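PDB 1VPQ: DUF72 domain-containing protein from Thermotoga maritima, which is of unknown function but has the TIM-barrel fold of its clan and binds a sulfate ion in this crystal. Local coordinates for residues S19-E24 with V29-H34; L48-V53 with Q264-L269; R66-M71 with F79-K84. All blocks are in the same frame, centred on the assembly; numbering follows the deposited sequence.

Contact 1. Residues S19-E24 with V29-H34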
loop_
_atom_site.group_PDB
_atom_site.type_symbol
_atom_site.label_atom_id
_atom_site.label_comp_id
_atom_site.label_asym_id
_atom_site.label_seq_id
_atom_site.Cartn_x
_atom_site.Cartn_y
_atom_site.Cartn_z
ATOM N N SER A 19 -2.645 5.966 -2.021
ATOM C CA SER A 19 -2.569 5.738 -0.580
ATOM C C SER A 19 -3.307 6.866 0.114
ATOM O O SER A 19 -2.779 7.971 0.259
ATOM C CB SER A 19 -1.122 5.682 -0.090
ATOM O OG SER A 19 -0.463 4.533 -0.582
ATOM N N GLY A 20 -4.534 6.576 0.531
ATOM C CA GLY A 20 -5.414 7.582 1.105
ATOM C C GLY A 20 -6.137 8.357 0.021
ATOM O O GLY A 20 -5.727 8.364 -1.145
ATOM N N PHE A 21 -7.231 8.990 0.421
ATOM C CA PHE A 21 -8.024 9.857 -0.453
ATOM C C PHE A 21 -8.319 11.220 0.191
ATOM O O PHE A 21 -8.728 12.145 -0.497
ATOM C CB PHE A 21 -9.353 9.172 -0.786
ATOM C CG PHE A 21 -10.297 9.086 0.386
ATOM C CD1 PHE A 21 -11.193 10.114 0.651
ATOM C CD2 PHE A 21 -10.271 7.991 1.239
ATOM C CE1 PHE A 21 -12.058 10.049 1.734
ATOM C CE2 PHE A 21 -11.132 7.920 2.329
ATOM C CZ PHE A 21 -12.029 8.953 2.573
ATOM N N SER A 22 -8.122 11.329 1.504
ATOM C CA SER A 22 -8.589 12.475 2.287
ATOM C C SER A 22 -7.469 13.488 2.519
ATOM O O SER A 22 -6.870 13.540 3.592
ATOM C CB SER A 22 -9.172 11.984 3.619
ATOM O OG SER A 22 -9.952 12.979 4.258
ATOM N N PHE A 23 -7.198 14.288 1.489
ATOM C CA PHE A 23 -6.153 15.316 1.523
ATOM C C PHE A 23 -6.716 16.659 1.066
ATOM O O PHE A 23 -7.456 16.720 0.086
ATOM C CB PHE A 23 -4.989 14.937 0.602
ATOM C CG PHE A 23 -4.340 13.617 0.933
ATOM C CD1 PHE A 23 -3.434 13.515 1.979
ATOM C CD2 PHE A 23 -4.623 12.482 0.185
ATOM C CE1 PHE A 23 -2.828 12.296 2.282
ATOM C CE2 PHE A 23 -4.022 11.260 0.482
ATOM C CZ PHE A 23 -3.122 11.168 1.530
ATOM N N GLU A 24 -6.356 17.727 1.775
ATOM C CA GLU A 24 -6.724 19.093 1.393
ATOM C C GLU A 24 -5.790 19.641 0.304
ATOM O O GLU A 24 -6.225 20.385 -0.568
ATOM C CB GLU A 24 -6.696 20.009 2.617
ATOM C CG GLU A 24 -7.761 19.683 3.678
ATOM C CD GLU A 24 -9.096 20.377 3.420
ATOM O OE1 GLU A 24 -9.744 20.073 2.395
ATOM O OE2 GLU A 24 -9.501 21.224 4.252
ATOM N N VAL A 29 -6.230 20.796 -7.393
ATOM C CA VAL A 29 -5.275 19.977 -8.116
ATOM C C VAL A 29 -6.098 18.896 -8.810
ATOM O O VAL A 29 -6.384 19.028 -9.993
ATOM C CB VAL A 29 -4.182 19.397 -7.179
ATOM C CG1 VAL A 29 -3.213 18.494 -7.946
ATOM C CG2 VAL A 29 -3.417 20.523 -6.495
ATOM N N VAL A 30 -6.514 17.866 -8.077
ATOM C CA VAL A 30 -7.419 16.842 -8.632
ATOM C C VAL A 30 -8.830 16.915 -8.069
ATOM O O VAL A 30 -9.758 16.365 -8.661
ATOM C CB VAL A 30 -6.891 15.395 -8.464
ATOM C CG1 VAL A 30 -5.658 15.180 -9.334
ATOM C CG2 VAL A 30 -6.605 15.063 -7.001
ATOM N N TYR A 31 -8.989 17.565 -6.921
ATOM C CA TYR A 31 -10.313 17.859 -6.384
ATOM C C TYR A 31 -10.685 19.308 -6.711
ATOM O O TYR A 31 -9.818 20.195 -6.694
ATOM C CB TYR A 31 -10.371 17.647 -4.860
ATOM C CG TYR A 31 -10.233 16.214 -4.380
ATOM C CD1 TYR A 31 -10.692 15.138 -5.142
ATOM C CD2 TYR A 31 -9.679 15.941 -3.134
ATOM C CE1 TYR A 31 -10.572 13.833 -4.693
ATOM C CE2 TYR A 31 -9.558 14.632 -2.669
ATOM C CZ TYR A 31 -10.007 13.581 -3.454
ATOM O OH TYR A 31 -9.888 12.282 -3.003
ATOM N N PRO A 32 -11.983 19.564 -6.986
ATOM C CA PRO A 32 -12.385 20.942 -7.203
ATOM C C PRO A 32 -12.098 21.775 -5.964
ATOM O O PRO A 32 -12.183 21.269 -4.844
ATOM C CB PRO A 32 -13.891 20.837 -7.448
ATOM C CG PRO A 32 -14.128 19.427 -7.833
ATOM C CD PRO A 32 -13.123 18.637 -7.094
ATOM N N GLU A 33 -11.748 23.037 -6.176
ATOM C CA GLU A 33 -11.445 23.968 -5.088
ATOM C C GLU A 33 -12.446 23.879 -3.937
ATOM O O GLU A 33 -12.064 23.829 -2.769
ATOM C CB GLU A 33 -11.429 25.396 -5.625
ATOM C CG GLU A 33 -10.175 25.758 -6.388
ATOM C CD GLU A 33 -9.060 26.233 -5.479
ATOM O OE1 GLU A 33 -9.254 27.238 -4.759
ATOM O OE2 GLU A 33 -7.981 25.615 -5.493
ATOM N N HIS A 34 -13.729 23.839 -4.290
ATOM C CA HIS A 34 -14.814 23.971 -3.323
ATOM C C HIS A 34 -15.536 22.645 -3.022
ATOM O O HIS A 34 -16.715 22.657 -2.638
ATOM C CB HIS A 34 -15.816 25.022 -3.826
ATOM C CG HIS A 34 -15.200 26.362 -4.106
ATOM N ND1 HIS A 34 -14.774 27.212 -3.107
ATOM C CD2 HIS A 34 -14.952 27.002 -5.274
ATOM C CE1 HIS A 34 -14.284 28.315 -3.646
ATOM N NE2 HIS A 34 -14.381 28.214 -4.960
#
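Y31 and F21 join two parts of one loop through a buried hydrogen bond from a side chain to the backbone. The loop follows strand 13-18 of the TIM barrel and leads to helix 40-46, so this is a beta-alpha loop pinned to itself. The Y31 hydroxyl OH donates to F21 O at 2.8 Å. It lies in the carbonyl plane, on a lone pair, with a C=O...O angle of 133°. Y31 CG stands anti to its carbonyl carbon (chi1 -67°), and from there the ring points its OH end at the loop backbone. F21 O and F23 O both lie at the edge of the Y31 ring, near its plane. F21 O has a second, weak partner, the backbone N of F23, at 3.3 Å. F40 stacks on the Y31 ring, and W26 meets it too. The F21 side chain packs on L41 and Y44 of helix 40-46. A phenylalanine at Y31 would probably keep much of the ring packing but leave F21 O without its main donor, so this turn of the loop could shift. Beyond the bond, the ring edge brings Y31 CE2 to 3.4 Å from F21 O.

Contact 2. Residues L48-V53 with Q264-L269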
loop_
_atom_site.group_PDB
_atom_site.type_symbol
_atom_site.label_atom_id
_atom_site.label_comp_id
_atom_site.label_asym_id
_atom_site.label_seq_id
_atom_site.Cartn_x
_atom_site.Cartn_y
_atom_site.Cartn_z
ATOM N N LEU A 48 -13.093 10.438 -10.381
ATOM C CA LEU A 48 -11.718 10.044 -10.722
ATOM C C LEU A 48 -11.621 8.570 -11.133
ATOM O O LEU A 48 -10.664 8.171 -11.796
ATOM C CB LEU A 48 -10.752 10.339 -9.571
ATOM C CG LEU A 48 -10.679 11.781 -9.057
ATOM C CD1 LEU A 48 -9.633 11.892 -7.964
ATOM C CD2 LEU A 48 -10.358 12.743 -10.177
ATOM N N GLY A 49 -12.600 7.763 -10.734
ATOM C CA GLY A 49 -12.777 6.413 -11.300
ATOM C C GLY A 49 -11.898 5.325 -10.710
ATOM O O GLY A 49 -11.812 4.223 -11.255
ATOM N N PHE A 50 -11.249 5.627 -9.591
ATOM C CA PHE A 50 -10.453 4.638 -8.870
ATOM C C PHE A 50 -11.353 3.631 -8.158
ATOM O O PHE A 50 -12.273 4.025 -7.440
ATOM C CB PHE A 50 -9.558 5.322 -7.841
ATOM C CG PHE A 50 -8.544 6.245 -8.438
ATOM C CD1 PHE A 50 -7.637 5.781 -9.375
ATOM C CD2 PHE A 50 -8.473 7.571 -8.035
ATOM C CE1 PHE A 50 -6.700 6.622 -9.924
ATOM C CE2 PHE A 50 -7.541 8.426 -8.579
ATOM C CZ PHE A 50 -6.650 7.953 -9.526
ATOM N N ARG A 51 -11.062 2.342 -8.339
ATOM C CA ARG A 51 -11.869 1.256 -7.777
ATOM C C ARG A 51 -11.258 0.666 -6.498
ATOM O O ARG A 51 -11.741 -0.327 -5.969
ATOM C CB ARG A 51 -12.017 0.154 -8.825
ATOM C CG ARG A 51 -12.692 0.621 -10.124
ATOM C CD ARG A 51 -14.143 0.181 -10.194
ATOM N NE ARG A 51 -14.244 -1.278 -10.123
ATOM C CZ ARG A 51 -13.998 -2.113 -11.129
ATOM N NH1 ARG A 51 -13.632 -1.658 -12.331
ATOM N NH2 ARG A 51 -14.123 -3.423 -10.926
ATOM N N ILE A 52 -10.190 1.287 -6.007
ATOM C CA ILE A 52 -9.480 0.793 -4.834
ATOM C C ILE A 52 -8.722 1.941 -4.170
ATOM O O ILE A 52 -8.350 2.917 -4.830
ATOM C CB ILE A 52 -8.516 -0.389 -5.201
ATOM C CG1 ILE A 52 -8.160 -1.213 -3.962
ATOM C CG2 ILE A 52 -7.243 0.113 -5.898
ATOM C CD1 ILE A 52 -7.445 -2.527 -4.266
ATOM N N VAL A 53 -8.519 1.822 -2.863
ATOM C CA VAL A 53 -7.693 2.766 -2.124
ATOM C C VAL A 53 -7.010 2.001 -0.998
ATOM O O VAL A 53 -7.566 1.045 -0.471
ATOM C CB VAL A 53 -8.518 3.978 -1.584
ATOM C CG1 VAL A 53 -9.549 3.546 -0.544
ATOM C CG2 VAL A 53 -7.609 5.060 -1.017
ATOM N N GLN A 264 -2.726 8.967 -14.684
ATOM C CA GLN A 264 -1.932 8.741 -15.894
ATOM C C GLN A 264 -1.758 7.255 -16.116
ATOM O O GLN A 264 -1.909 6.757 -17.222
ATOM C CB GLN A 264 -0.557 9.388 -15.774
ATOM C CG GLN A 264 -0.550 10.884 -15.907
ATOM C CD GLN A 264 0.789 11.477 -15.525
ATOM O OE1 GLN A 264 1.123 11.583 -14.351
ATOM N NE2 GLN A 264 1.558 11.871 -16.516
ATOM N N PHE A 265 -1.437 6.557 -15.037
ATOM C CA PHE A 265 -1.261 5.107 -15.059
ATOM C C PHE A 265 -2.557 4.383 -15.427
ATOM O O PHE A 265 -2.551 3.441 -16.220
ATOM C CB PHE A 265 -0.778 4.640 -13.682
ATOM C CG PHE A 265 -0.183 3.270 -13.680
ATOM C CD1 PHE A 265 1.145 3.086 -14.019
ATOM C CD2 PHE A 265 -0.942 2.177 -13.325
ATOM C CE1 PHE A 265 1.706 1.840 -14.010
ATOM C CE2 PHE A 265 -0.395 0.923 -13.318
ATOM C CZ PHE A 265 0.939 0.751 -13.665
ATOM N N LYS A 266 -3.661 4.837 -14.838
ATOM C CA LYS A 266 -4.993 4.262 -15.082
ATOM C C LYS A 266 -5.392 4.372 -16.556
ATOM O O LYS A 266 -5.984 3.447 -17.124
ATOM C CB LYS A 266 -6.020 4.952 -14.178
ATOM C CG LYS A 266 -7.476 4.693 -14.509
ATOM C CD LYS A 266 -8.384 5.262 -13.422
ATOM C CE LYS A 266 -9.647 5.866 -14.013
ATOM N NZ LYS A 266 -9.388 7.199 -14.638
ATOM N N LYS A 267 -5.061 5.515 -17.153
ATOM C CA LYS A 267 -5.231 5.758 -18.583
ATOM C C LYS A 267 -4.470 4.729 -19.425
ATOM O O LYS A 267 -4.991 4.223 -20.418
ATOM C CB LYS A 267 -4.745 7.175 -18.919
ATOM C CG LYS A 267 -4.869 7.579 -20.383
ATOM C CD LYS A 267 -3.630 7.251 -21.215
ATOM C CE LYS A 267 -3.774 7.773 -22.644
ATOM N NZ LYS A 267 -2.610 7.448 -23.502
ATOM N N MET A 268 -3.232 4.440 -19.032
ATOM C CA MET A 268 -2.412 3.458 -19.739
ATOM C C MET A 268 -3.061 2.074 -19.701
ATOM O O MET A 268 -3.085 1.360 -20.705
ATOM C CB MET A 268 -1.009 3.402 -19.146
ATOM C CG MET A 268 -0.208 4.665 -19.353
ATOM S SD MET A 268 1.433 4.577 -18.609
ATOM C CE MET A 268 1.992 6.261 -18.901
ATOM N N LEU A 269 -3.595 1.709 -18.538
ATOM C CA LEU A 269 -4.311 0.443 -18.373
ATOM C C LEU A 269 -5.519 0.352 -19.289
ATOM O O LEU A 269 -5.821 -0.721 -19.810
ATOM C CB LEU A 269 -4.749 0.259 -16.914
ATOM C CG LEU A 269 -3.599 0.036 -15.922
ATOM C CD1 LEU A 269 -3.949 0.503 -14.515
ATOM C CD2 LEU A 269 -3.178 -1.429 -15.915
#
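K266, L48, G49 and F50 join the last helix of the TIM barrel to the loop that enters strand 52-55. The helix is 257-270, near the C-terminus, and the loop follows helix 40-46, so the contact ties the end of the fold to an early part of it. One lysine carries all of it from the helix side.

The polar part is slight. K266 NZ gives a weak hydrogen bond to L48 O, at 3.3 Å. The chain leaves the helix with CG anti to the backbone N (chi1 167°), then bends at chi3 and chi4. The bends bring the ammonium end to the carbonyl. K266 CE lies beside the same carbonyl, 3.4 Å from L48 O, with G49 O a little farther off. G49 has positive phi (82°) and is the first residue to leave the helical path after helix 40-46. The place a CB would take on G49 faces K266 CE.

The apolar part uses a methylene carbon of the same chain. K266 CD lies 4.1 Å from F50 CE1 and approaches that ring obliquely. K266 also packs on V16 of strand 13-18.

The aromatic part is weaker still. K266 NZ is 5.9 Å from the centroid of the F50 ring, 27° off the ring normal. This is at most a faint cation-pi attraction. Y44 of helix 40-46 also meets the F50 ring, which is buried.

Two groups share one side of the F50 ring. The lysine nitrogen lies farther out on that side, and the carbonyl that binds it lies nearer. L48 O sits over the ring centre, 4.3 Å above the plane.

Contact 3. Residues R66-M71 with F79-K84. With SO4 (sulfate ion), chain B.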
loop_
_atom_site.group_PDB
_atom_site.type_symbol
_atom_site.label_atom_id
_atom_site.label_comp_id
_atom_site.label_asym_id
_atom_site.label_seq_id
_atom_site.Cartn_x
_atom_site.Cartn_y
_atom_site.Cartn_z
ATOM N N ARG A 66 -14.560 4.657 12.276
ATOM C CA ARG A 66 -16.011 4.791 12.413
ATOM C C ARG A 66 -16.627 5.498 11.209
ATOM O O ARG A 66 -17.548 4.976 10.577
ATOM C CB ARG A 66 -16.362 5.561 13.691
ATOM N N SER A 67 -16.097 6.676 10.891
ATOM C CA SER A 67 -16.596 7.483 9.773
ATOM C C SER A 67 -16.409 6.808 8.424
ATOM O O SER A 67 -17.141 7.101 7.485
ATOM C CB SER A 67 -15.927 8.859 9.749
ATOM O OG SER A 67 -16.340 9.639 10.864
ATOM N N PHE A 68 -15.431 5.916 8.324
ATOM C CA PHE A 68 -15.240 5.128 7.107
ATOM C C PHE A 68 -16.309 4.040 6.964
ATOM O O PHE A 68 -16.897 3.881 5.897
ATOM C CB PHE A 68 -13.853 4.492 7.078
ATOM C CG PHE A 68 -13.553 3.778 5.790
ATOM C CD1 PHE A 68 -13.285 4.499 4.631
ATOM C CD2 PHE A 68 -13.559 2.388 5.728
ATOM C CE1 PHE A 68 -13.016 3.849 3.432
ATOM C CE2 PHE A 68 -13.286 1.726 4.534
ATOM C CZ PHE A 68 -13.016 2.457 3.382
ATOM N N VAL A 69 -16.553 3.306 8.046
ATOM C CA VAL A 69 -17.515 2.199 8.049
ATOM C C VAL A 69 -18.971 2.673 7.819
ATOM O O VAL A 69 -19.767 1.971 7.184
ATOM C CB VAL A 69 -17.388 1.368 9.358
ATOM C CG1 VAL A 69 -18.476 0.312 9.461
ATOM C CG2 VAL A 69 -16.029 0.695 9.416
ATOM N N GLN A 70 -19.312 3.857 8.323
ATOM C CA GLN A 70 -20.623 4.466 8.054
ATOM C C GLN A 70 -20.722 4.954 6.603
ATOM O O GLN A 70 -21.745 4.783 5.942
ATOM C CB GLN A 70 -20.872 5.634 9.009
ATOM C CG GLN A 70 -20.969 5.229 10.478
ATOM C CD GLN A 70 -20.961 6.422 11.424
ATOM O OE1 GLN A 70 -20.982 7.578 10.993
ATOM N NE2 GLN A 70 -20.928 6.143 12.723
ATOM N N MET A 71 -19.640 5.558 6.124
ATOM C CA MET A 71 -19.547 6.085 4.757
ATOM C C MET A 71 -19.469 4.960 3.710
ATOM O O MET A 71 -19.698 5.186 2.522
ATOM C CB MET A 71 -18.311 6.985 4.666
ATOM C CG MET A 71 -18.253 7.957 3.496
ATOM S SD MET A 71 -17.054 9.307 3.788
ATOM C CE MET A 71 -15.592 8.404 4.317
ATOM N N PHE A 79 -16.295 -1.273 -4.926
ATOM C CA PHE A 79 -15.204 -0.456 -4.414
ATOM C C PHE A 79 -14.527 -1.212 -3.285
ATOM O O PHE A 79 -15.185 -1.668 -2.351
ATOM C CB PHE A 79 -15.684 0.908 -3.937
ATOM C CG PHE A 79 -14.563 1.860 -3.641
ATOM C CD1 PHE A 79 -13.835 2.438 -4.673
ATOM C CD2 PHE A 79 -14.223 2.169 -2.331
ATOM C CE1 PHE A 79 -12.789 3.313 -4.404
ATOM C CE2 PHE A 79 -13.184 3.045 -2.053
ATOM C CZ PHE A 79 -12.467 3.621 -3.095
ATOM N N TYR A 80 -13.207 -1.328 -3.394
ATOM C CA TYR A 80 -12.407 -2.182 -2.532
ATOM C C TYR A 80 -11.318 -1.390 -1.848
ATOM O O TYR A 80 -11.045 -0.251 -2.202
ATOM C CB TYR A 80 -11.753 -3.284 -3.358
ATOM C CG TYR A 80 -12.737 -4.091 -4.157
ATOM C CD1 TYR A 80 -13.480 -5.106 -3.564
ATOM C CD2 TYR A 80 -12.940 -3.831 -5.509
ATOM C CE1 TYR A 80 -14.387 -5.849 -4.299
ATOM C CE2 TYR A 80 -13.849 -4.564 -6.248
ATOM C CZ TYR A 80 -14.566 -5.566 -5.640
ATOM O OH TYR A 80 -15.461 -6.286 -6.384
ATOM N N PHE A 81 -10.675 -2.003 -0.869
ATOM C CA PHE A 81 -9.522 -1.367 -0.267
ATOM C C PHE A 81 -8.515 -2.361 0.282
ATOM O O PHE A 81 -8.795 -3.553 0.389
ATOM C CB PHE A 81 -9.958 -0.336 0.793
ATOM C CG PHE A 81 -10.684 -0.923 1.963
ATOM C CD1 PHE A 81 -12.013 -1.307 1.853
ATOM C CD2 PHE A 81 -10.043 -1.062 3.191
ATOM C CE1 PHE A 81 -12.682 -1.844 2.945
ATOM C CE2 PHE A 81 -10.710 -1.596 4.292
ATOM C CZ PHE A 81 -12.021 -1.991 4.167
ATOM N N THR A 82 -7.317 -1.847 0.550
ATOM C CA THR A 82 -6.276 -2.553 1.289
ATOM C C THR A 82 -5.967 -1.748 2.544
ATOM O O THR A 82 -6.218 -0.538 2.593
ATOM C CB THR A 82 -4.991 -2.699 0.474
ATOM O OG1 THR A 82 -4.476 -1.400 0.157
ATOM C CG2 THR A 82 -5.248 -3.476 -0.810
ATOM N N VAL A 83 -5.432 -2.414 3.562
ATOM C CA VAL A 83 -5.265 -1.785 4.875
ATOM C C VAL A 83 -3.893 -2.084 5.463
ATOM O O VAL A 83 -3.411 -3.208 5.379
ATOM C CB VAL A 83 -6.345 -2.264 5.891
ATOM C CG1 VAL A 83 -6.431 -1.319 7.086
ATOM C CG2 VAL A 83 -7.685 -2.334 5.239
ATOM N N LYS A 84 -3.284 -1.071 6.077
ATOM C CA LYS A 84 -2.047 -1.265 6.827
ATOM C C LYS A 84 -2.336 -1.903 8.190
ATOM O O LYS A 84 -3.299 -1.526 8.869
ATOM C CB LYS A 84 -1.305 0.063 7.021
ATOM C CG LYS A 84 -0.462 0.484 5.837
ATOM C CD LYS A 84 0.502 1.590 6.225
ATOM C CE LYS A 84 1.540 1.846 5.140
ATOM N NZ LYS A 84 2.577 2.828 5.583
HETATM S S SO4 B . 5.163 4.329 3.485
HETATM O O1 SO4 B . 5.877 3.105 3.134
HETATM O O2 SO4 B . 5.554 4.781 4.815
HETATM O O3 SO4 B . 5.504 5.349 2.506
HETATM O O4 SO4 B . 3.728 4.062 3.499
#
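F68 and F81 make the whole of this contact with a single T-shaped (edge-to-face) ring pair. No hydrogen bond crosses between the segments. F68 belongs to helix 65-72 and F81 to strand 80-84, the second half of a beta-alpha-beta crossover that starts at strand 52-55. The pair fills part of the layer between the outer helices and the strands of the TIM barrel.

The edge belongs to F68. Its CE2 comes over one face of the F81 ring, toward the rim, and is 3.9 Å from F81 CZ. The ring centroids are 5.2 Å apart and the planes meet at 76°. F68 CG is anti to its backbone N (chi1 -175°), which carries the ring from the helix toward the sheet. Around the pair, F57 meets the F68 ring, L55 and P63 also touch F68, and V53 packs on F81.

At the end of the same strand, K84 points an extended side chain to a sulfate ion that probably comes from the crystallisation liquor. K84 NZ donates to sulfate O4 at 2.7 Å and also bonds Q126 OE1. The ion is also hydrogen-bonded to Y220, R203 and R157. Three basic residues at or just past the C-terminal ends of strands, where TIM barrels carry their active sites, are consistent with a pocket for an anionic ligand.

The strand is thus apolar toward its helix and basic at its end. The ring pair depends on shape and a weak electrostatic fit, while the sulfate is held by charge and hydrogen bonds.

In the fold
The three contacts lie on one side of the TIM barrel, with centres about 15 to 18 Å apart. Contact 1 comes first along the chain, in the loop between strand 13-18 and helix 40-46. Contact 2 opens after it and closes only at helix 257-270, so contact 3 is nested inside. They also touch. L48 packs on Y31, V53 packs on G20, and F21 CZ meets M71. Contacts 2 and 3 share the parallel sheet: strands 52-55 and 80-84 are neighbours, with probable backbone bonds from Y80 N to R51 O and from T82 N to V53 O. Together they link the early strands and helices with the last helix of the barrel.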